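Local coordinates for protein arylsulfatase (Pseudoalteromonas sp. MB47, PDB 7AJ0) that probably hydrolyses sulfate esters of the algal polysaccharide fucoidan, as an exo-acting, calcium-binding sulfatase assembled as a hexamer, at residues Lys137-Gln141 against Gly142-Ser146; Gln183-Tyr186 against Thr187-Val191; Ser285-Met289 against Pro290-Ala294; Gly373-Leu377 against Thr378-Met382. One frame throughout, in Å; residues are numbered along the deposited sequence.

How the contacts relate
All four contacts are local and follow one another along the chain; none nests within or crosses another, and all lie in the sulfatase family region. Contact 1 closes the loop after helix 134-137 and starts helix 141-146. Contact 2 ends the short helix 183-187, and contact 3 turns the long loop after strand 262-267 into helix 290-311. Contact 4 passes from strand 375-376 into helix 377-387. Although far apart in sequence, contacts 1 and 4 touch: Tyr381 OH lies 2.7 Å from Val139 O, a probable hydrogen bond. Contacts 2 and 3 come within about 8 Å of each other at their nearest atoms, and both also meet other subunits.

Contact 1 of 4, residues Lys137-Gln141 against Gly142-Ser146; sequences KEVSQ and GKLLS
Two peptide carbonyls, those of Ser140 and Gln141, are the flat groups that receive the first turn of the helix. Leu144 N reaches Ser140 O at 3.3 Å, and Leu145 N reaches Gln141 O at 2.9 Å, both bonds spanning four residues. A third flat group is the side-chain amide of Gln141: the chain bends beyond CG (chi2 -97°) and carries the amide away from the helix, where NE2 donates to Tyr263 OH and Leu109 O, well suited to a buried polar site.

Before the helix, Val139 has CG1 anti to its own nitrogen (chi1 176°), which aims this methyl at Leu144. It meets Leu144 CG at 3.3 Å, with both methyls of the leucine close by, and the two side chains cross at about a right angle. The branched, compact valine fits against the leucine fork.

Ser140 is short enough to fold its hydroxyl back over the helix start, where OG accepts from Lys143 N at 3.3 Å, while its own proton goes to Val171 O. Backbone polarity just ahead is met by water 1, which lies 2.9 Å from Glu138 O and 2.9 Å from Ser140 N; a weak bond from Lys143 NZ to the same water links the lysine to this turn. Glu138 instead turns its carboxylate to Arg113. The arrangement is a serine N-cap with a hydrophobic staple, Val139 at N' against Leu144 at N4, opening helix 141-146 where it packs on strand 262-267 and helix 377-387 of the sulfatase α/β core.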
# COMPACT_ATOMS: atom_id res chain seq x y z
N LYS A 137 -26.49 3.67 39.20
CA LYS A 137 -25.23 3.49 39.92
C LYS A 137 -24.32 4.70 39.79
O LYS A 137 -23.68 5.10 40.77
CB LYS A 137 -24.56 2.23 39.38
CG LYS A 137 -23.15 1.92 39.84
CD LYS A 137 -22.67 0.65 39.10
CE LYS A 137 -21.22 0.29 39.40
NZ LYS A 137 -21.05 -0.36 40.73
N GLU A 138 -24.27 5.31 38.61
CA GLU A 138 -23.38 6.45 38.39
C GLU A 138 -23.90 7.68 39.12
O GLU A 138 -25.09 7.81 39.43
CB GLU A 138 -23.23 6.73 36.90
CG GLU A 138 -22.71 5.56 36.08
CD GLU A 138 -21.36 5.06 36.57
OE1 GLU A 138 -21.14 3.82 36.56
OE2 GLU A 138 -20.53 5.90 36.97
N VAL A 139 -22.99 8.61 39.40
CA VAL A 139 -23.28 9.82 40.16
C VAL A 139 -22.82 11.02 39.34
O VAL A 139 -21.62 11.28 39.23
CB VAL A 139 -22.59 9.81 41.53
CG1 VAL A 139 -22.83 11.12 42.26
CG2 VAL A 139 -23.08 8.64 42.37
N SER A 140 -23.78 11.76 38.78
CA SER A 140 -23.45 12.92 37.97
C SER A 140 -23.13 14.12 38.86
O SER A 140 -23.49 14.17 40.04
CB SER A 140 -24.61 13.26 37.04
OG SER A 140 -25.75 13.68 37.78
N GLN A 141 -22.43 15.10 38.27
CA GLN A 141 -22.16 16.32 39.01
C GLN A 141 -23.45 17.10 39.26
O GLN A 141 -23.54 17.85 40.24
CB GLN A 141 -21.14 17.19 38.28
CG GLN A 141 -21.56 17.71 36.93
CD GLN A 141 -21.03 16.86 35.79
OE1 GLN A 141 -21.48 15.73 35.58
NE2 GLN A 141 -20.07 17.39 35.04
N GLY A 142 -24.44 16.94 38.39
CA GLY A 142 -25.75 17.52 38.67
C GLY A 142 -26.30 17.05 40.01
O GLY A 142 -26.78 17.85 40.81
N LYS A 143 -26.22 15.74 40.27
CA LYS A 143 -26.75 15.20 41.51
C LYS A 143 -26.01 15.77 42.71
O LYS A 143 -26.63 16.21 43.69
CB LYS A 143 -26.68 13.68 41.49
CG LYS A 143 -27.22 13.01 42.75
CD LYS A 143 -27.25 11.49 42.62
CE LYS A 143 -28.35 11.02 41.67
NZ LYS A 143 -28.30 9.55 41.43
N LEU A 144 -24.68 15.77 42.66
CA LEU A 144 -23.90 16.15 43.83
C LEU A 144 -23.92 17.66 44.06
O LEU A 144 -23.94 18.10 45.22
CB LEU A 144 -22.46 15.66 43.68
CG LEU A 144 -22.32 14.14 43.60
CD1 LEU A 144 -20.86 13.73 43.53
CD2 LEU A 144 -23.00 13.47 44.79
N LEU A 145 -23.93 18.46 43.00
CA LEU A 145 -23.95 19.91 43.17
C LEU A 145 -25.34 20.42 43.51
O LEU A 145 -25.49 21.34 44.32
CB LEU A 145 -23.41 20.59 41.91
CG LEU A 145 -21.93 20.36 41.63
CD1 LEU A 145 -21.54 20.90 40.26
CD2 LEU A 145 -21.07 20.99 42.72
N SER A 146 -26.38 19.83 42.91
CA SER A 146 -27.74 20.18 43.30
C SER A 146 -27.95 20.01 44.80
O SER A 146 -28.74 20.74 45.41
CB SER A 146 -28.75 19.33 42.53
OG SER A 146 -28.97 19.85 41.23
O HOH W 1 -26.35 10.43 38.94

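Contact 2 of 4, residues Gln183-Tyr186 against Thr187-Val191; sequences QSDY and TQFLV
The last turn of the short helix 183-187 is closed where Thr187 N donates to Gln183 O at 3.1 Å and Gln188 N to Ser184 O. Gln183 O also takes Tyr186 N, so this one oxygen serves two donors. Alongside, Thr187 CG2 rests 3.7 Å from Gln183 NE2, the two side chains roughly perpendicular. A threonine suits the place because its methyl packs on the glutamine while OG1 bonds Asp274; the Gln183 amide is held by Ser269 and the carbonyl of Asp274.

Beyond Gln188 the α-helical spacing tightens: Phe189 N turns back to Tyr186 O at 3.2 Å, three residues earlier, as in a 3-10 turn at a helix end. The Phe189 ring lies with its CD2 edge 3.4 Å from Asp185 O. With CG set between backbone nitrogen and carbonyl (chi1 64°), the extended Gln188 brings NE2 to Asp185, making weak bonds to OD1 at 3.1 Å and to the main-chain O at 3.4 Å; amide and carboxylate planes stand 82° apart. A leucine in its place would probably take the weak donor from Asp185 OD1 and from the main-chain O of Asp185, leaving the carboxylate less held on that side. Asp185 OD2 turns to Ser181, whereas Ser184 OG bonds Glu486 of a second subunit, against which Gln188 also packs.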
# COMPACT_ATOMS: atom_id res chain seq x y z
N GLN A 183 -27.60 14.74 16.41
CA GLN A 183 -28.08 15.43 15.21
C GLN A 183 -28.37 14.46 14.07
O GLN A 183 -29.42 14.53 13.43
CB GLN A 183 -27.06 16.49 14.78
CG GLN A 183 -27.36 17.19 13.46
CD GLN A 183 -28.10 18.50 13.63
OE1 GLN A 183 -28.40 18.93 14.75
NE2 GLN A 183 -28.40 19.15 12.51
N SER A 184 -27.43 13.55 13.79
CA SER A 184 -27.59 12.65 12.66
C SER A 184 -28.85 11.80 12.79
O SER A 184 -29.42 11.37 11.78
CB SER A 184 -26.36 11.75 12.53
OG SER A 184 -26.05 11.13 13.77
N ASP A 185 -29.30 11.54 14.02
CA ASP A 185 -30.53 10.78 14.21
C ASP A 185 -31.72 11.52 13.63
O ASP A 185 -32.65 10.90 13.09
CB ASP A 185 -30.73 10.49 15.70
CG ASP A 185 -31.88 9.53 15.96
OD1 ASP A 185 -32.42 8.97 14.98
OD2 ASP A 185 -32.23 9.33 17.14
N TYR A 186 -31.72 12.85 13.72
CA TYR A 186 -32.80 13.64 13.15
C TYR A 186 -32.65 13.79 11.64
O TYR A 186 -33.63 13.65 10.89
CB TYR A 186 -32.85 15.03 13.79
CG TYR A 186 -33.24 15.04 15.25
CD1 TYR A 186 -32.30 14.81 16.24
CD2 TYR A 186 -34.54 15.31 15.64
CE1 TYR A 186 -32.64 14.83 17.58
CE2 TYR A 186 -34.90 15.33 16.97
CZ TYR A 186 -33.95 15.09 17.94
OH TYR A 186 -34.29 15.10 19.27
N THR A 187 -31.44 14.09 11.16
CA THR A 187 -31.27 14.50 9.77
C THR A 187 -31.41 13.35 8.79
O THR A 187 -31.71 13.59 7.62
CB THR A 187 -29.90 15.17 9.59
OG1 THR A 187 -28.86 14.28 10.01
CG2 THR A 187 -29.83 16.45 10.41
N GLN A 188 -31.20 12.10 9.23
CA GLN A 188 -31.38 10.97 8.33
C GLN A 188 -32.83 10.84 7.86
O GLN A 188 -33.09 10.18 6.85
CB GLN A 188 -30.94 9.68 9.00
CG GLN A 188 -31.75 9.30 10.23
CD GLN A 188 -31.22 8.05 10.91
OE1 GLN A 188 -30.45 7.29 10.34
NE2 GLN A 188 -31.64 7.84 12.16
N PHE A 189 -33.77 11.47 8.57
CA PHE A 189 -35.18 11.46 8.18
C PHE A 189 -35.62 12.76 7.53
O PHE A 189 -36.82 12.96 7.32
CB PHE A 189 -36.06 11.16 9.40
CG PHE A 189 -35.85 9.79 9.98
CD1 PHE A 189 -36.34 8.67 9.34
CD2 PHE A 189 -35.16 9.63 11.18
CE1 PHE A 189 -36.15 7.41 9.88
CE2 PHE A 189 -34.97 8.37 11.71
CZ PHE A 189 -35.46 7.26 11.06
N LEU A 190 -34.68 13.65 7.21
CA LEU A 190 -34.99 14.95 6.62
C LEU A 190 -34.36 15.17 5.26
O LEU A 190 -34.99 15.77 4.38
CB LEU A 190 -34.53 16.07 7.57
CG LEU A 190 -35.12 16.07 8.98
CD1 LEU A 190 -34.49 17.18 9.82
CD2 LEU A 190 -36.63 16.22 8.92
N VAL A 191 -33.14 14.70 5.04
CA VAL A 191 -32.43 14.92 3.78
C VAL A 191 -32.76 13.73 2.89
O VAL A 191 -32.08 12.70 2.91
CB VAL A 191 -30.93 15.10 4.00
CG1 VAL A 191 -30.28 15.70 2.75
CG2 VAL A 191 -30.67 15.98 5.21

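Contact 3 of 4, residues Ser285-Met289 against Pro290-Ala294; sequences SPAAM and PVRDA
Asp293 reaches back from the helix to Ser285, and its side chain can be followed outward. CB passes 3.5 Å from Met289 O, and CG, anti to the carbonyl carbon (chi1 -69°), stays beside the same oxygen. At the tip OD1 takes two bonds from opposite faces of the carboxylate: Ser285 OG donates nearly along the C-O axis at 2.7 Å, and Ser285 N arrives 37° above the plane at 3.1 Å. OD2 receives Gly283 N, so both oxygens are occupied and the carboxylate is fixed in rotation.

Ser285 OG in turn accepts from Ala288 N at 2.9 Å, an ST motif that curls the loop just before helix 290-311. Met289 is the N-cap, and its O takes Asp293 N at 2.8 Å. Pro290 suits the N1 position, since N-H groups of a first turn have no preceding helical turn to accept them; its CD packs 3.6 Å from Met289 CB.

On the flank, Arg292 CG lies 3.8 Å from the small Ala287 CB before the chain bends away. Its guanidinium then bonds Ile76 O, Ser336 O and, through NH2, Asn471 O of the fourth subunit, while Met472 of that subunit packs against Ala287 and Met289.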
# COMPACT_ATOMS: atom_id res chain seq x y z
N SER A 285 -19.39 32.18 6.67
CA SER A 285 -17.97 31.91 6.68
C SER A 285 -17.37 32.19 5.31
O SER A 285 -18.04 32.04 4.29
CB SER A 285 -17.71 30.45 7.06
OG SER A 285 -18.05 29.59 5.99
N PRO A 286 -16.10 32.63 5.25
CA PRO A 286 -15.45 32.76 3.94
C PRO A 286 -15.45 31.47 3.14
O PRO A 286 -15.55 31.52 1.91
CB PRO A 286 -14.02 33.21 4.30
CG PRO A 286 -14.15 33.85 5.64
CD PRO A 286 -15.25 33.11 6.36
N ALA A 287 -15.35 30.32 3.81
CA ALA A 287 -15.38 29.05 3.09
C ALA A 287 -16.74 28.79 2.47
O ALA A 287 -16.83 28.16 1.41
CB ALA A 287 -15.02 27.91 4.04
N ALA A 288 -17.82 29.26 3.11
CA ALA A 288 -19.17 29.12 2.58
C ALA A 288 -19.56 27.65 2.43
O ALA A 288 -20.09 27.23 1.40
CB ALA A 288 -19.32 29.87 1.25
N MET A 289 -19.30 26.88 3.47
CA MET A 289 -19.69 25.48 3.54
C MET A 289 -20.44 25.24 4.84
O MET A 289 -20.17 25.91 5.85
CB MET A 289 -18.47 24.55 3.47
CG MET A 289 -17.84 24.47 2.09
SD MET A 289 -18.82 23.52 0.91
CE MET A 289 -18.52 21.84 1.47
N PRO A 290 -21.40 24.31 4.85
CA PRO A 290 -22.23 24.13 6.05
C PRO A 290 -21.45 23.98 7.35
O PRO A 290 -21.81 24.60 8.35
CB PRO A 290 -23.04 22.87 5.72
CG PRO A 290 -23.16 22.90 4.24
CD PRO A 290 -21.85 23.46 3.73
N VAL A 291 -20.39 23.17 7.36
CA VAL A 291 -19.69 22.90 8.61
C VAL A 291 -18.91 24.13 9.08
O VAL A 291 -18.71 24.32 10.29
CB VAL A 291 -18.78 21.67 8.47
CG1 VAL A 291 -17.56 22.01 7.62
CG2 VAL A 291 -18.35 21.16 9.83
N ARG A 292 -18.45 24.97 8.15
CA ARG A 292 -17.75 26.18 8.55
C ARG A 292 -18.73 27.27 8.96
O ARG A 292 -18.48 28.01 9.93
CB ARG A 292 -16.86 26.68 7.41
CG ARG A 292 -15.79 25.69 6.97
CD ARG A 292 -14.70 25.49 8.03
NE ARG A 292 -13.64 24.63 7.51
CZ ARG A 292 -13.48 23.35 7.82
NH1 ARG A 292 -14.29 22.74 8.67
NH2 ARG A 292 -12.48 22.67 7.27
N ASP A 293 -19.85 27.40 8.24
CA ASP A 293 -20.91 28.29 8.68
C ASP A 293 -21.37 27.92 10.09
O ASP A 293 -21.66 28.80 10.91
CB ASP A 293 -22.09 28.23 7.71
CG ASP A 293 -21.77 28.84 6.36
OD1 ASP A 293 -20.70 29.46 6.21
OD2 ASP A 293 -22.60 28.69 5.44
N ALA A 294 -21.45 26.62 10.38
CA ALA A 294 -21.82 26.18 11.72
C ALA A 294 -20.78 26.59 12.74
O ALA A 294 -21.13 26.89 13.89
CB ALA A 294 -22.01 24.66 11.74

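Contact 4 of 4, residues Gly373-Leu377 against Thr378-Met382; sequences GLMDL and TDIYM
Asp376 and Asp379 form a capping box at the helix start: Asp379 OD2 accepts from Asp376 N at 2.9 Å, met from 57° above the carboxylate plane, and Asp379 N goes to the main-chain O of Asp376 at 3.0 Å. The side-chain cap of Asp376 falls on Thr378 N, which OD1 accepts at 3.0 Å on its anti side; CG stands anti to its own nitrogen (chi1 -163°), a torsion that swings the short carboxylate over the first turn. With an alanine here, Thr378 N would probably lose its capping acceptor and the helix start be held less firmly.

Met375 and Asp379 run antiparallel alongside one another, Met375 CG 3.8 Å from Asp379 OD2. The long flexible thioether suits this, for its extended chain carries CE on to Ile380 CG1 at 4.0 Å, lying across that side chain. Leu377 and Ile380, one turn apart, instead run side by side, with Leu377 CD2 and Ile380 CD1 3.8 Å apart.

The buried Asp379 has further partners, a salt bridge from OD1 to Arg418 and a bond from Gln405 to OD2. Met375 pairs through its backbone with strand 91-97, while Leu377 and Ile380 pack between helix 102-111 and strand 318-324.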
# COMPACT_ATOMS: atom_id res chain seq x y z
N GLY A 373 0.13 20.88 29.96
CA GLY A 373 -0.05 19.86 30.97
C GLY A 373 -1.23 18.95 30.67
O GLY A 373 -2.24 19.37 30.11
N LEU A 374 -1.10 17.69 31.07
CA LEU A 374 -2.11 16.70 30.74
C LEU A 374 -3.41 16.98 31.49
O LEU A 374 -3.41 17.26 32.68
CB LEU A 374 -1.61 15.30 31.08
CG LEU A 374 -0.38 14.79 30.33
CD1 LEU A 374 -0.12 13.32 30.69
CD2 LEU A 374 -0.55 14.95 28.83
N MET A 375 -4.53 16.89 30.76
CA MET A 375 -5.84 17.06 31.36
C MET A 375 -6.85 16.22 30.59
O MET A 375 -6.68 15.97 29.40
CB MET A 375 -6.27 18.53 31.39
CG MET A 375 -7.60 18.76 32.08
SD MET A 375 -7.75 20.38 32.83
CE MET A 375 -9.47 20.37 33.34
N ASP A 376 -7.90 15.81 31.29
CA ASP A 376 -8.89 14.85 30.79
C ASP A 376 -10.28 15.45 30.95
O ASP A 376 -10.49 16.39 31.73
CB ASP A 376 -8.77 13.52 31.56
CG ASP A 376 -9.45 12.36 30.85
OD1 ASP A 376 -10.68 12.42 30.62
OD2 ASP A 376 -8.75 11.38 30.53
N LEU A 377 -11.24 14.90 30.21
CA LEU A 377 -12.63 15.30 30.42
C LEU A 377 -13.12 14.92 31.81
O LEU A 377 -13.93 15.64 32.40
CB LEU A 377 -13.54 14.67 29.36
CG LEU A 377 -13.60 15.33 27.99
CD1 LEU A 377 -14.54 14.53 27.08
CD2 LEU A 377 -14.04 16.78 28.07
N THR A 378 -12.65 13.79 32.35
CA THR A 378 -13.01 13.43 33.71
C THR A 378 -12.45 14.42 34.72
O THR A 378 -12.97 14.50 35.84
CB THR A 378 -12.52 12.02 34.05
OG1 THR A 378 -11.10 11.96 33.89
CG2 THR A 378 -13.18 10.99 33.15
N ASP A 379 -11.41 15.17 34.36
CA ASP A 379 -10.86 16.17 35.27
C ASP A 379 -11.79 17.37 35.41
O ASP A 379 -11.80 18.03 36.46
CB ASP A 379 -9.48 16.62 34.79
CG ASP A 379 -8.46 15.49 34.81
OD1 ASP A 379 -8.72 14.46 35.47
OD2 ASP A 379 -7.40 15.64 34.17
N ILE A 380 -12.57 17.68 34.37
CA ILE A 380 -13.57 18.73 34.50
C ILE A 380 -14.62 18.33 35.53
O ILE A 380 -15.03 19.13 36.38
CB ILE A 380 -14.22 19.03 33.13
CG1 ILE A 380 -13.15 19.52 32.14
CG2 ILE A 380 -15.32 20.07 33.29
CD1 ILE A 380 -13.62 19.53 30.70
N TYR A 381 -15.07 17.07 35.47
CA TYR A 381 -16.01 16.56 36.46
C TYR A 381 -15.45 16.68 37.87
O TYR A 381 -16.10 17.25 38.75
CB TYR A 381 -16.33 15.10 36.11
CG TYR A 381 -17.08 14.32 37.17
CD1 TYR A 381 -16.41 13.75 38.24
CD2 TYR A 381 -18.45 14.12 37.06
CE1 TYR A 381 -17.09 13.02 39.19
CE2 TYR A 381 -19.13 13.40 38.01
CZ TYR A 381 -18.45 12.85 39.07
OH TYR A 381 -19.13 12.13 40.03
N MET A 382 -14.24 16.18 38.09
CA MET A 382 -13.67 16.18 39.43
C MET A 382 -13.32 17.58 39.89
O MET A 382 -13.43 17.89 41.09
CB MET A 382 -12.43 15.28 39.47
CG MET A 382 -12.11 14.73 40.85
SD MET A 382 -13.44 13.71 41.52
CE MET A 382 -13.37 12.28 40.45